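Local coordinates for beta-galactosidase (Geobacillus stearothermophilus, PDB 4OIF), which probably hydrolyses terminal, non-reducing beta-D-galactose residues of beta-D-galactosides, as a zinc-containing, trimeric enzyme of glycoside hydrolase family 42, at residues G51-S56 / G118-C123; L86-G91 / E237-P242; A57-E62 / P94-Q99. All coordinates share one frame; numbering follows the deposited sequence.

Interaction 1. Residues G51-S56 / G118-C123. With ZN (zinc ion), chain D.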
ATOM      1  N   GLY A  51      -6.428  -1.140 -37.789  1.00  4.85           N
ATOM      2  CA  GLY A  51      -6.296   0.288 -37.574  1.00  5.45           C
ATOM      3  C   GLY A  51      -6.538   0.832 -36.175  1.00  7.25           C
ATOM      4  O   GLY A  51      -6.631   2.050 -36.018  1.00  8.26           O
ATOM      5  N   VAL A  52      -6.625  -0.034 -35.162  1.00  9.75           N
ATOM      6  CA  VAL A  52      -7.020   0.414 -33.818  1.00  8.68           C
ATOM      7  C   VAL A  52      -6.036   1.452 -33.259  1.00 12.63           C
ATOM      8  O   VAL A  52      -6.435   2.443 -32.642  1.00  5.65           O
ATOM      9  CB  VAL A  52      -7.151  -0.767 -32.827  1.00  8.07           C
ATOM     10  CG1 VAL A  52      -7.651  -0.279 -31.481  1.00  5.06           C
ATOM     11  CG2 VAL A  52      -8.109  -1.803 -33.368  1.00  4.31           C
ATOM     12  N   PHE A  53      -4.752   1.247 -33.509  1.00 10.03           N
ATOM     13  CA  PHE A  53      -3.759   2.203 -33.063  1.00  6.70           C
ATOM     14  C   PHE A  53      -2.892   2.665 -34.219  1.00 13.66           C
ATOM     15  O   PHE A  53      -1.688   2.874 -34.062  1.00 15.03           O
ATOM     16  CB  PHE A  53      -2.914   1.593 -31.947  1.00  9.20           C
ATOM     17  CG  PHE A  53      -3.731   1.141 -30.773  1.00 11.41           C
ATOM     18  CD1 PHE A  53      -4.268   2.071 -29.891  1.00 13.73           C
ATOM     19  CD2 PHE A  53      -3.993  -0.197 -30.568  1.00 13.60           C
ATOM     20  CE1 PHE A  53      -5.038   1.673 -28.810  1.00 12.89           C
ATOM     21  CE2 PHE A  53      -4.763  -0.606 -29.488  1.00 21.63           C
ATOM     22  CZ  PHE A  53      -5.293   0.334 -28.611  1.00 11.63           C
ATOM     23  N   ALA A  54      -3.522   2.870 -35.374  1.00 15.06           N
ATOM     24  CA  ALA A  54      -2.787   3.127 -36.611  1.00  8.21           C
ATOM     25  C   ALA A  54      -2.731   4.598 -37.042  1.00 10.90           C
ATOM     26  O   ALA A  54      -2.332   4.891 -38.175  1.00 13.97           O
ATOM     27  CB  ALA A  54      -3.379   2.297 -37.720  1.00  8.44           C
ATOM     28  N   TRP A  55      -3.090   5.515 -36.146  1.00 10.05           N
ATOM     29  CA  TRP A  55      -3.119   6.934 -36.492  1.00  8.78           C
ATOM     30  C   TRP A  55      -1.754   7.423 -36.981  1.00 10.24           C
ATOM     31  O   TRP A  55      -1.634   8.058 -38.036  1.00  7.90           O
ATOM     32  CB  TRP A  55      -3.582   7.773 -35.295  1.00  5.91           C
ATOM     33  CG  TRP A  55      -4.098   9.148 -35.686  1.00  8.45           C
ATOM     34  CD1 TRP A  55      -3.764   9.867 -36.799  1.00  5.23           C
ATOM     35  CD2 TRP A  55      -5.045   9.952 -34.965  1.00  8.43           C
ATOM     36  NE1 TRP A  55      -4.434  11.068 -36.812  1.00 10.74           N
ATOM     37  CE2 TRP A  55      -5.232  11.143 -35.703  1.00  5.97           C
ATOM     38  CE3 TRP A  55      -5.750   9.780 -33.768  1.00  6.39           C
ATOM     39  CZ2 TRP A  55      -6.092  12.154 -35.284  1.00  8.00           C
ATOM     40  CZ3 TRP A  55      -6.609  10.786 -33.358  1.00  9.13           C
ATOM     41  CH2 TRP A  55      -6.774  11.957 -34.115  1.00  4.98           C
ATOM     42  N   SER A  56      -0.727   7.108 -36.210  1.00  7.45           N
ATOM     43  CA  SER A  56       0.617   7.528 -36.539  1.00  5.75           C
ATOM     44  C   SER A  56       1.085   6.895 -37.854  1.00 10.18           C
ATOM     45  O   SER A  56       1.949   7.441 -38.530  1.00  9.04           O
ATOM     46  CB  SER A  56       1.560   7.179 -35.387  1.00 10.52           C
ATOM     47  OG  SER A  56       2.906   7.178 -35.798  1.00 20.27           O
ATOM     48  N   GLY A 118       1.167   6.462 -23.396  1.00 12.33           N
ATOM     49  CA  GLY A 118       0.141   5.468 -23.139  1.00  5.87           C
ATOM     50  C   GLY A 118      -0.923   5.501 -24.214  1.00  9.33           C
ATOM     51  O   GLY A 118      -0.611   5.702 -25.389  1.00  9.69           O
ATOM     52  N   ARG A 119      -2.176   5.325 -23.808  1.00  7.60           N
ATOM     53  CA  ARG A 119      -3.300   5.264 -24.730  1.00  8.03           C
ATOM     54  C   ARG A 119      -4.605   5.485 -23.991  1.00 10.49           C
ATOM     55  O   ARG A 119      -4.636   5.467 -22.757  1.00 14.01           O
ATOM     56  CB  ARG A 119      -3.351   3.911 -25.435  1.00  8.58           C
ATOM     57  CG  ARG A 119      -3.621   2.774 -24.471  1.00 11.78           C
ATOM     58  CD  ARG A 119      -3.762   1.443 -25.173  1.00 16.04           C
ATOM     59  NE  ARG A 119      -4.240   0.414 -24.260  1.00 18.71           N
ATOM     60  CZ  ARG A 119      -4.644  -0.792 -24.647  1.00 22.53           C
ATOM     61  NH1 ARG A 119      -4.597  -1.120 -25.928  1.00 13.37           N
ATOM     62  NH2 ARG A 119      -5.078  -1.673 -23.754  1.00 14.38           N
ATOM     63  N   HIS A 120      -5.679   5.657 -24.757  1.00  9.04           N
ATOM     64  CA  HIS A 120      -7.038   5.743 -24.218  1.00 13.89           C
ATOM     65  C   HIS A 120      -7.205   6.956 -23.311  1.00 18.63           C
ATOM     66  O   HIS A 120      -8.121   6.980 -22.484  1.00 15.62           O
ATOM     67  CB  HIS A 120      -7.417   4.488 -23.410  1.00 10.00           C
ATOM     68  CG  HIS A 120      -7.312   3.200 -24.165  1.00 15.42           C
ATOM     69  ND1 HIS A 120      -7.369   1.971 -23.539  1.00 20.02           N
ATOM     70  CD2 HIS A 120      -7.155   2.940 -25.484  1.00 18.31           C
ATOM     71  CE1 HIS A 120      -7.260   1.011 -24.440  1.00 16.45           C
ATOM     72  NE2 HIS A 120      -7.124   1.572 -25.628  1.00 21.60           N
ATOM     73  N   ASN A 121      -6.334   7.955 -23.443  1.00 10.98           N
ATOM     74  CA  ASN A 121      -6.249   8.953 -22.386  1.00 15.41           C
ATOM     75  C   ASN A 121      -6.277  10.403 -22.887  1.00 14.03           C
ATOM     76  O   ASN A 121      -5.522  11.264 -22.434  1.00  8.27           O
ATOM     77  CB  ASN A 121      -4.997   8.689 -21.555  1.00  7.33           C
ATOM     78  CG  ASN A 121      -3.747   8.587 -22.412  1.00 18.34           C
ATOM     79  OD1 ASN A 121      -3.774   8.886 -23.614  1.00 15.08           O
ATOM     80  ND2 ASN A 121      -2.639   8.185 -21.796  1.00  6.90           N
ATOM     81  N   HIS A 122      -7.176  10.655 -23.824  1.00 13.01           N
ATOM     82  CA  HIS A 122      -7.428  11.997 -24.323  1.00  9.93           C
ATOM     83  C   HIS A 122      -8.440  12.746 -23.456  1.00 11.64           C
ATOM     84  O   HIS A 122      -9.304  12.135 -22.830  1.00 10.65           O
ATOM     85  CB  HIS A 122      -7.966  11.913 -25.736  1.00  9.01           C
ATOM     86  CG  HIS A 122      -9.271  11.183 -25.826  1.00 18.54           C
ATOM     87  ND1 HIS A 122      -9.359   9.804 -25.779  1.00 11.55           N
ATOM     88  CD2 HIS A 122     -10.541  11.641 -25.940  1.00  7.30           C
ATOM     89  CE1 HIS A 122     -10.628   9.448 -25.880  1.00 17.20           C
ATOM     90  NE2 HIS A 122     -11.365  10.541 -25.979  1.00 14.63           N
ATOM     91  N   CYS A 123      -8.335  14.068 -23.440  1.00  8.20           N
ATOM     92  CA  CYS A 123      -9.378  14.918 -22.885  1.00  7.85           C
ATOM     93  C   CYS A 123     -10.659  14.736 -23.704  1.00 14.14           C
ATOM     94  O   CYS A 123     -10.649  14.944 -24.921  1.00 12.17           O
ATOM     95  CB  CYS A 123      -8.913  16.390 -22.884  1.00 11.23           C
ATOM     96  SG  CYS A 123     -10.229  17.648 -22.690  1.00 12.63           S
TER
HETATM   97 ZN    ZN D 701     -10.511  17.874 -20.267  1.00 13.00          ZN

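Interaction 2. Residues L86-G91 / E237-P242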
ATOM      1  N   LEU A  86     -13.057  -2.307 -39.475  1.00 12.04           N
ATOM      2  CA  LEU A  86     -12.198  -1.134 -39.505  1.00  7.83           C
ATOM      3  C   LEU A  86     -12.410  -0.316 -38.247  1.00  7.97           C
ATOM      4  O   LEU A  86     -13.535   0.038 -37.900  1.00 10.50           O
ATOM      5  CB  LEU A  86     -12.465  -0.282 -40.747  1.00  6.91           C
ATOM      6  CG  LEU A  86     -11.512   0.898 -40.970  1.00  7.18           C
ATOM      7  CD1 LEU A  86     -10.072   0.449 -40.897  1.00  3.43           C
ATOM      8  CD2 LEU A  86     -11.775   1.566 -42.302  1.00  4.00           C
ATOM      9  N   ALA A  87     -11.319  -0.035 -37.554  1.00  4.30           N
ATOM     10  CA  ALA A  87     -11.389   0.763 -36.350  1.00  5.87           C
ATOM     11  C   ALA A  87     -11.022   2.204 -36.636  1.00  8.31           C
ATOM     12  O   ALA A  87     -10.194   2.478 -37.513  1.00  8.78           O
ATOM     13  CB  ALA A  87     -10.468   0.196 -35.281  1.00  8.82           C
ATOM     14  N   THR A  88     -11.639   3.123 -35.895  1.00  4.15           N
ATOM     15  CA  THR A  88     -11.153   4.495 -35.855  1.00  5.36           C
ATOM     16  C   THR A  88     -10.011   4.586 -34.835  1.00  9.03           C
ATOM     17  O   THR A  88     -10.007   3.875 -33.836  1.00  7.78           O
ATOM     18  CB  THR A  88     -12.259   5.473 -35.511  1.00  7.17           C
ATOM     19  OG1 THR A  88     -12.672   5.274 -34.153  1.00  7.40           O
ATOM     20  CG2 THR A  88     -13.443   5.257 -36.458  1.00  5.63           C
ATOM     21  N   PRO A  89      -9.029   5.453 -35.099  1.00  7.79           N
ATOM     22  CA  PRO A  89      -7.780   5.375 -34.343  1.00  5.83           C
ATOM     23  C   PRO A  89      -7.704   6.260 -33.104  1.00  9.98           C
ATOM     24  O   PRO A  89      -6.599   6.431 -32.580  1.00 11.38           O
ATOM     25  CB  PRO A  89      -6.742   5.831 -35.375  1.00  7.05           C
ATOM     26  CG  PRO A  89      -7.481   6.849 -36.182  1.00  6.32           C
ATOM     27  CD  PRO A  89      -8.919   6.363 -36.254  1.00  4.10           C
ATOM     28  N   SER A  90      -8.825   6.815 -32.647  1.00  8.69           N
ATOM     29  CA  SER A  90      -8.801   7.767 -31.528  1.00  7.50           C
ATOM     30  C   SER A  90      -8.212   7.185 -30.233  1.00  7.40           C
ATOM     31  O   SER A  90      -7.837   7.934 -29.336  1.00  9.61           O
ATOM     32  CB  SER A  90     -10.208   8.298 -31.251  1.00  6.37           C
ATOM     33  OG  SER A  90     -11.084   7.242 -30.906  1.00  4.81           O
ATOM     34  N   GLY A  91      -8.128   5.861 -30.145  1.00  7.23           N
ATOM     35  CA  GLY A  91      -7.523   5.194 -29.004  1.00  7.69           C
ATOM     36  C   GLY A  91      -6.114   5.632 -28.624  1.00  5.37           C
ATOM     37  O   GLY A  91      -5.727   5.521 -27.466  1.00 11.25           O
ATOM     38  N   GLU A 237     -20.294  10.012 -30.408  1.00  4.44           N
ATOM     39  CA  GLU A 237     -21.252  10.461 -31.398  1.00  8.17           C
ATOM     40  C   GLU A 237     -20.545  11.372 -32.373  1.00  7.91           C
ATOM     41  O   GLU A 237     -20.708  11.275 -33.615  1.00  9.69           O
ATOM     42  CB  GLU A 237     -22.420  11.180 -30.718  1.00  5.60           C
ATOM     43  CG  GLU A 237     -23.364  10.243 -29.981  1.00  7.67           C
ATOM     44  CD  GLU A 237     -24.189   9.387 -30.945  1.00 26.29           C
ATOM     45  OE1 GLU A 237     -24.299   9.804 -32.124  1.00 17.52           O
ATOM     46  OE2 GLU A 237     -24.726   8.318 -30.534  1.00 11.68           O
ATOM     47  N   ASN A 238     -19.719  12.237 -31.795  1.00  7.51           N
ATOM     48  CA  ASN A 238     -18.906  13.093 -32.619  1.00 12.48           C
ATOM     49  C   ASN A 238     -18.033  12.298 -33.570  1.00  9.57           C
ATOM     50  O   ASN A 238     -17.922  12.650 -34.748  1.00  6.71           O
ATOM     51  CB  ASN A 238     -18.023  14.000 -31.785  1.00  9.79           C
ATOM     52  CG  ASN A 238     -17.269  14.971 -32.641  1.00  8.66           C
ATOM     53  OD1 ASN A 238     -17.837  15.963 -33.086  1.00 14.25           O
ATOM     54  ND2 ASN A 238     -15.994  14.687 -32.905  1.00  6.87           N
ATOM     55  N   GLU A 239     -17.406  11.243 -33.049  1.00 11.42           N
ATOM     56  CA  GLU A 239     -16.599  10.342 -33.878  1.00 11.36           C
ATOM     57  C   GLU A 239     -17.415   9.787 -35.040  1.00  9.89           C
ATOM     58  O   GLU A 239     -16.952   9.774 -36.173  1.00  7.51           O
ATOM     59  CB  GLU A 239     -16.041   9.167 -33.065  1.00  6.55           C
ATOM     60  CG  GLU A 239     -14.770   9.449 -32.291  1.00  7.57           C
ATOM     61  CD  GLU A 239     -13.816   8.266 -32.309  1.00  9.01           C
ATOM     62  OE1 GLU A 239     -13.495   7.725 -31.231  1.00  5.82           O
ATOM     63  OE2 GLU A 239     -13.397   7.865 -33.411  1.00 11.28           O
ATOM     64  N   ILE A 240     -18.626   9.322 -34.757  1.00  5.87           N
ATOM     65  CA  ILE A 240     -19.340   8.536 -35.745  1.00  9.15           C
ATOM     66  C   ILE A 240     -20.165   9.349 -36.724  1.00 16.27           C
ATOM     67  O   ILE A 240     -20.747   8.770 -37.638  1.00 10.68           O
ATOM     68  CB  ILE A 240     -20.277   7.535 -35.094  1.00  7.25           C
ATOM     69  CG1 ILE A 240     -21.425   8.275 -34.400  1.00 12.19           C
ATOM     70  CG2 ILE A 240     -19.498   6.622 -34.142  1.00 11.02           C
ATOM     71  CD1 ILE A 240     -22.516   7.370 -33.834  1.00  5.39           C
ATOM     72  N   VAL A 241     -20.243  10.667 -36.547  1.00 12.02           N
ATOM     73  CA  VAL A 241     -20.969  11.458 -37.558  1.00 19.12           C
ATOM     74  C   VAL A 241     -20.681  11.063 -39.042  1.00 14.19           C
ATOM     75  O   VAL A 241     -21.616  10.738 -39.798  1.00 12.98           O
ATOM     76  CB  VAL A 241     -20.705  12.967 -37.380  1.00 13.47           C
ATOM     77  CG1 VAL A 241     -21.132  13.731 -38.633  1.00 10.01           C
ATOM     78  CG2 VAL A 241     -21.448  13.474 -36.162  1.00  8.37           C
ATOM     79  N   PRO A 242     -19.400  11.044 -39.459  1.00 19.47           N
ATOM     80  CA  PRO A 242     -19.164  10.714 -40.875  1.00 10.02           C
ATOM     81  C   PRO A 242     -19.405   9.242 -41.189  1.00 14.66           C
ATOM     82  O   PRO A 242     -19.651   8.864 -42.334  1.00 13.19           O
ATOM     83  CB  PRO A 242     -17.690  11.063 -41.074  1.00 11.91           C
ATOM     84  CG  PRO A 242     -17.081  10.839 -39.726  1.00 20.37           C
ATOM     85  CD  PRO A 242     -18.135  11.273 -38.732  1.00 12.11           C
TER

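Interaction 3. Residues A57-E62 / P94-Q99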
ATOM      1  N   ALA A  57       0.508   5.754 -38.225  1.00 10.27           N
ATOM      2  CA  ALA A  57       0.851   5.116 -39.493  1.00  8.67           C
ATOM      3  C   ALA A  57       0.051   5.716 -40.637  1.00 12.32           C
ATOM      4  O   ALA A  57       0.488   5.694 -41.786  1.00 12.47           O
ATOM      5  CB  ALA A  57       0.613   3.613 -39.421  1.00  8.77           C
ATOM      6  N   LEU A  58      -1.134   6.225 -40.315  1.00  7.20           N
ATOM      7  CA  LEU A  58      -2.017   6.820 -41.304  1.00  7.51           C
ATOM      8  C   LEU A  58      -1.663   8.288 -41.540  1.00 14.68           C
ATOM      9  O   LEU A  58      -1.764   8.794 -42.656  1.00  9.46           O
ATOM     10  CB  LEU A  58      -3.471   6.702 -40.851  1.00  7.28           C
ATOM     11  CG  LEU A  58      -4.007   5.276 -40.843  1.00  7.52           C
ATOM     12  CD1 LEU A  58      -5.357   5.212 -40.152  1.00  6.49           C
ATOM     13  CD2 LEU A  58      -4.116   4.809 -42.280  1.00 10.32           C
ATOM     14  N   GLU A  59      -1.256   8.973 -40.479  1.00  8.82           N
ATOM     15  CA  GLU A  59      -0.902  10.380 -40.585  1.00  8.10           C
ATOM     16  C   GLU A  59       0.386  10.604 -39.798  1.00  5.83           C
ATOM     17  O   GLU A  59       0.366  11.109 -38.678  1.00  5.13           O
ATOM     18  CB  GLU A  59      -2.051  11.261 -40.074  1.00  9.43           C
ATOM     19  CG  GLU A  59      -1.922  12.749 -40.378  1.00 10.34           C
ATOM     20  CD  GLU A  59      -3.125  13.567 -39.896  1.00 13.26           C
ATOM     21  OE1 GLU A  59      -4.004  12.997 -39.215  1.00  7.63           O
ATOM     22  OE2 GLU A  59      -3.185  14.781 -40.194  1.00 13.42           O
ATOM     23  N   PRO A  60       1.515  10.197 -40.383  1.00  7.30           N
ATOM     24  CA  PRO A  60       2.811  10.238 -39.704  1.00  9.45           C
ATOM     25  C   PRO A  60       3.176  11.646 -39.238  1.00 13.09           C
ATOM     26  O   PRO A  60       3.722  11.825 -38.150  1.00  5.93           O
ATOM     27  CB  PRO A  60       3.776   9.726 -40.778  1.00  5.46           C
ATOM     28  CG  PRO A  60       3.049   9.840 -42.041  1.00  6.30           C
ATOM     29  CD  PRO A  60       1.632   9.604 -41.719  1.00  7.15           C
ATOM     30  N   GLU A  61       2.857  12.637 -40.061  1.00  9.51           N
ATOM     31  CA  GLU A  61       2.908  14.027 -39.640  1.00 14.51           C
ATOM     32  C   GLU A  61       1.585  14.682 -40.003  1.00 12.63           C
ATOM     33  O   GLU A  61       0.842  14.134 -40.818  1.00 11.97           O
ATOM     34  CB  GLU A  61       4.091  14.741 -40.294  1.00 17.68           C
ATOM     35  CG  GLU A  61       5.420  14.156 -39.861  1.00 20.71           C
ATOM     36  CD  GLU A  61       6.533  14.459 -40.822  1.00 42.81           C
ATOM     37  OE1 GLU A  61       6.267  15.130 -41.849  1.00 39.92           O
ATOM     38  OE2 GLU A  61       7.673  14.021 -40.545  1.00 52.61           O
ATOM     39  N   GLU A  62       1.285  15.837 -39.410  1.00 10.07           N
ATOM     40  CA  GLU A  62      -0.011  16.482 -39.628  1.00 10.92           C
ATOM     41  C   GLU A  62      -0.263  16.794 -41.116  1.00 21.93           C
ATOM     42  O   GLU A  62       0.597  17.348 -41.804  1.00 17.10           O
ATOM     43  CB  GLU A  62      -0.118  17.753 -38.788  1.00 24.42           C
ATOM     44  CG  GLU A  62      -1.552  18.255 -38.593  1.00 14.41           C
ATOM     45  CD  GLU A  62      -1.639  19.404 -37.614  1.00 14.88           C
ATOM     46  OE1 GLU A  62      -0.577  19.840 -37.123  1.00 17.50           O
ATOM     47  OE2 GLU A  62      -2.763  19.869 -37.325  1.00 23.41           O
ATOM     48  N   PRO A  94      -1.127  10.490 -32.095  1.00  8.33           N
ATOM     49  CA  PRO A  94       0.316  10.577 -32.375  1.00  8.31           C
ATOM     50  C   PRO A  94       1.039  11.597 -31.488  1.00 12.74           C
ATOM     51  O   PRO A  94       0.401  12.516 -30.968  1.00 10.54           O
ATOM     52  CB  PRO A  94       0.358  11.004 -33.844  1.00  9.20           C
ATOM     53  CG  PRO A  94      -0.977  10.554 -34.401  1.00  8.39           C
ATOM     54  CD  PRO A  94      -1.945  10.754 -33.292  1.00  7.80           C
ATOM     55  N   ALA A  95       2.351  11.442 -31.317  1.00  9.13           N
ATOM     56  CA  ALA A  95       3.114  12.382 -30.501  1.00  5.20           C
ATOM     57  C   ALA A  95       3.092  13.829 -31.057  1.00 15.40           C
ATOM     58  O   ALA A  95       3.146  14.810 -30.269  1.00  9.30           O
ATOM     59  CB  ALA A  95       4.531  11.895 -30.352  1.00  7.13           C
ATOM     60  N   TRP A  96       2.985  13.983 -32.386  1.00 10.23           N
ATOM     61  CA  TRP A  96       2.964  15.342 -32.953  1.00  7.54           C
ATOM     62  C   TRP A  96       1.730  16.072 -32.467  1.00  6.74           C
ATOM     63  O   TRP A  96       1.785  17.264 -32.151  1.00  8.20           O
ATOM     64  CB  TRP A  96       3.040  15.366 -34.502  1.00  6.50           C
ATOM     65  CG  TRP A  96       2.018  14.566 -35.291  1.00  8.82           C
ATOM     66  CD1 TRP A  96       2.223  13.357 -35.892  1.00  9.07           C
ATOM     67  CD2 TRP A  96       0.671  14.938 -35.606  1.00  9.86           C
ATOM     68  NE1 TRP A  96       1.087  12.943 -36.535  1.00  9.45           N
ATOM     69  CE2 TRP A  96       0.117  13.893 -36.376  1.00  9.98           C
ATOM     70  CE3 TRP A  96      -0.125  16.049 -35.308  1.00 10.85           C
ATOM     71  CZ2 TRP A  96      -1.197  13.919 -36.841  1.00  8.28           C
ATOM     72  CZ3 TRP A  96      -1.430  16.076 -35.768  1.00 10.13           C
ATOM     73  CH2 TRP A  96      -1.953  15.020 -36.526  1.00 13.87           C
ATOM     74  N   LEU A  97       0.631  15.335 -32.360  1.00  9.16           N
ATOM     75  CA  LEU A  97      -0.645  15.916 -31.976  1.00  7.78           C
ATOM     76  C   LEU A  97      -0.629  16.415 -30.537  1.00  8.30           C
ATOM     77  O   LEU A  97      -1.030  17.536 -30.269  1.00 13.54           O
ATOM     78  CB  LEU A  97      -1.765  14.900 -32.179  1.00  7.71           C
ATOM     79  CG  LEU A  97      -3.137  15.494 -32.509  1.00 14.58           C
ATOM     80  CD1 LEU A  97      -3.976  14.490 -33.297  1.00 12.15           C
ATOM     81  CD2 LEU A  97      -3.876  15.971 -31.258  1.00  3.34           C
ATOM     82  N   SER A  98      -0.180  15.579 -29.611  1.00  6.61           N
ATOM     83  CA  SER A  98      -0.006  16.021 -28.237  1.00 10.19           C
ATOM     84  C   SER A  98       0.918  17.237 -28.201  1.00 15.38           C
ATOM     85  O   SER A  98       0.672  18.188 -27.458  1.00 16.57           O
ATOM     86  CB  SER A  98       0.565  14.899 -27.354  1.00  9.79           C
ATOM     87  OG  SER A  98      -0.276  13.754 -27.343  1.00  9.45           O
ATOM     88  N   GLN A  99       1.974  17.220 -29.016  1.00 10.09           N
ATOM     89  CA  GLN A  99       2.974  18.277 -28.909  1.00 12.93           C
ATOM     90  C   GLN A  99       2.438  19.630 -29.365  1.00 13.29           C
ATOM     91  O   GLN A  99       2.677  20.648 -28.721  1.00 12.65           O
ATOM     92  CB  GLN A  99       4.224  17.915 -29.707  1.00 16.65           C
ATOM     93  CG  GLN A  99       5.396  18.850 -29.465  1.00 13.36           C
ATOM     94  CD  GLN A  99       6.626  18.473 -30.279  1.00 10.98           C
ATOM     95  OE1 GLN A  99       6.540  18.206 -31.483  1.00 16.02           O
ATOM     96  NE2 GLN A  99       7.775  18.439 -29.623  1.00 12.11           N
TER

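Interaction 1. Residues G51-S56 / G118-C123
The phenyl ring of Phe53 pushes its outer end against the side chains of Arg119 and His120, and these three residues make the whole contact. Its CZ atom lies 3.1 Å from NH1 of Arg119, which approaches obliquely, the guanidinium turned 31° from the ring plane. CE1 of the same ring packs on the aliphatic CD of Arg119, 3.9 Å away. On the imidazole side the two rings meet rim to rim: NE2 of His120 sits near the phenyl plane, 3.7 Å from Phe53 CZ, and neither ring lies over the other. With chi1 at 65°, Arg119 sets off flanked by its own N and C, and from CG the chain runs extended to NE, which passes over one face of the His120 ring. Arg119 and His120 therefore lie one over the other, and both reach the outer end of Phe53.

Arg119 and Asn157 are predicted to bind substrate and Glu158 to be the proton donor; His120 lies close to both Asn157 and Glu158, so Phe53 probably belongs to the wall of the active site. Trp196 of a second subunit also meets the phenyl ring. Further along, Cys123 SG binds zinc with Cys163, Cys165 and Cys168. In the fold, 51-56 runs from the end of strand 47-50 into the first residues of helix 55-58, while 118-123 belongs to the long loop between helices 95-100 and 127-144.

Interaction 2. Residues L86-G91 / E237-P242
Leaving strand 83-87 at Ala87, the chain of 86-91 passes a turn of helix 218-246, and the two backbones come nearest at Thr88 and Glu239, whose CA atoms are 8.2 Å apart. One carboxylate bridges that gap. Glu239 reaches across from the helix and spreads its two oxygens over two hydroxyls: OE2 accepts a hydrogen bond of 2.8 Å from Thr88 OG1, and OE1 accepts one from Ser90 OG, modelled at 2.5 Å, a length so short that its exact value is doubtful. The threonine hydroxyl meets OE2 on its syn side, 23° out of the carboxylate plane. Thr88 and Ser90 both direct their CB toward the helix, with Pro89 between them turned away. The glutamate has CG anti to its carbonyl carbon (chi1 -83°) and then bends at chi2 (-142°), which brings the carboxylate to the two hydroxyls.

All three residues are buried, and more bonds hold the group in place: Asn137 also binds OE2, and Tyr159 also binds OE1. Ser156 serves the hydroxyls as well, through its N to Thr88 OG1 and its OG to Ser90 OG. A carboxylate with so many partners probably stays ionised despite its burial. The arrangement belongs to the TIM barrel of the family: a polar network at the C-terminal end of strand 83-87, where barrels of this kind carry their active sites, tied to a surrounding helix.

Interaction 3. Residues A57-E62 / P94-Q99
Trp96, early in helix 95-100, carries the contact: its NE1 donates a hydrogen bond of 2.9 Å to Glu59 O, at an N-H...O angle of 149° and with the oxygen close to the indole plane. A chi1 of 55° tucks the indole back over its own helix start, where CB of the preceding N-cap residue, Pro94, backs one face. The opposite face is covered by backbone and aliphatic carbon in two CH-pi contacts: Glu61 CA lies 4.1 Å from the centroid of the Trp96 five-membered ring, and Glu62 CB 3.9 Å from that of its six-membered ring. On the same long edge as the N-H, Trp96 CZ2 packs 3.6 Å from Glu59 CD, while Glu62 CG lies 3.6 Å from Trp96 CZ3 at the far end of the indole. The carboxylates have other partners: Glu59 binds Gly63 N and Trp55, and Glu62 binds Tyr101 and makes a salt bridge to Lys100. Leu97 then adds its CB to the Pro94 face.

Gln99, about a turn beyond Trp96, hydrogen-bonds Ser204 of a second subunit. The contact is a tryptophan sandwiched between its own helix start and a neighbouring loop, joining the beta-alpha connections that follow strands 47-50 and 83-87 of the TIM barrel, each of which includes a short helix.

How the interactions relate
From the N terminus, strand 47-50 runs into 51-56 and directly on into 57-62, so interactions 1 and 3 share helix 55-58. Interaction 3 closes the shorter loop, at 94-99, and is nested inside the one interaction 1 closes at 118-123. Interaction 2 starts within both loops, at 86-91, and crosses out of them to reach 237-242 on helix 218-246. Interactions 1 and 2 also touch directly, His120 N lying 2.7 Å from Gly91 O, a probable hydrogen bond, while Trp55 packs on Pro94 between interactions 1 and 3. Together they join the segments following strands 47-50 and 83-87, the loop that supplies one zinc ligand and a long helix.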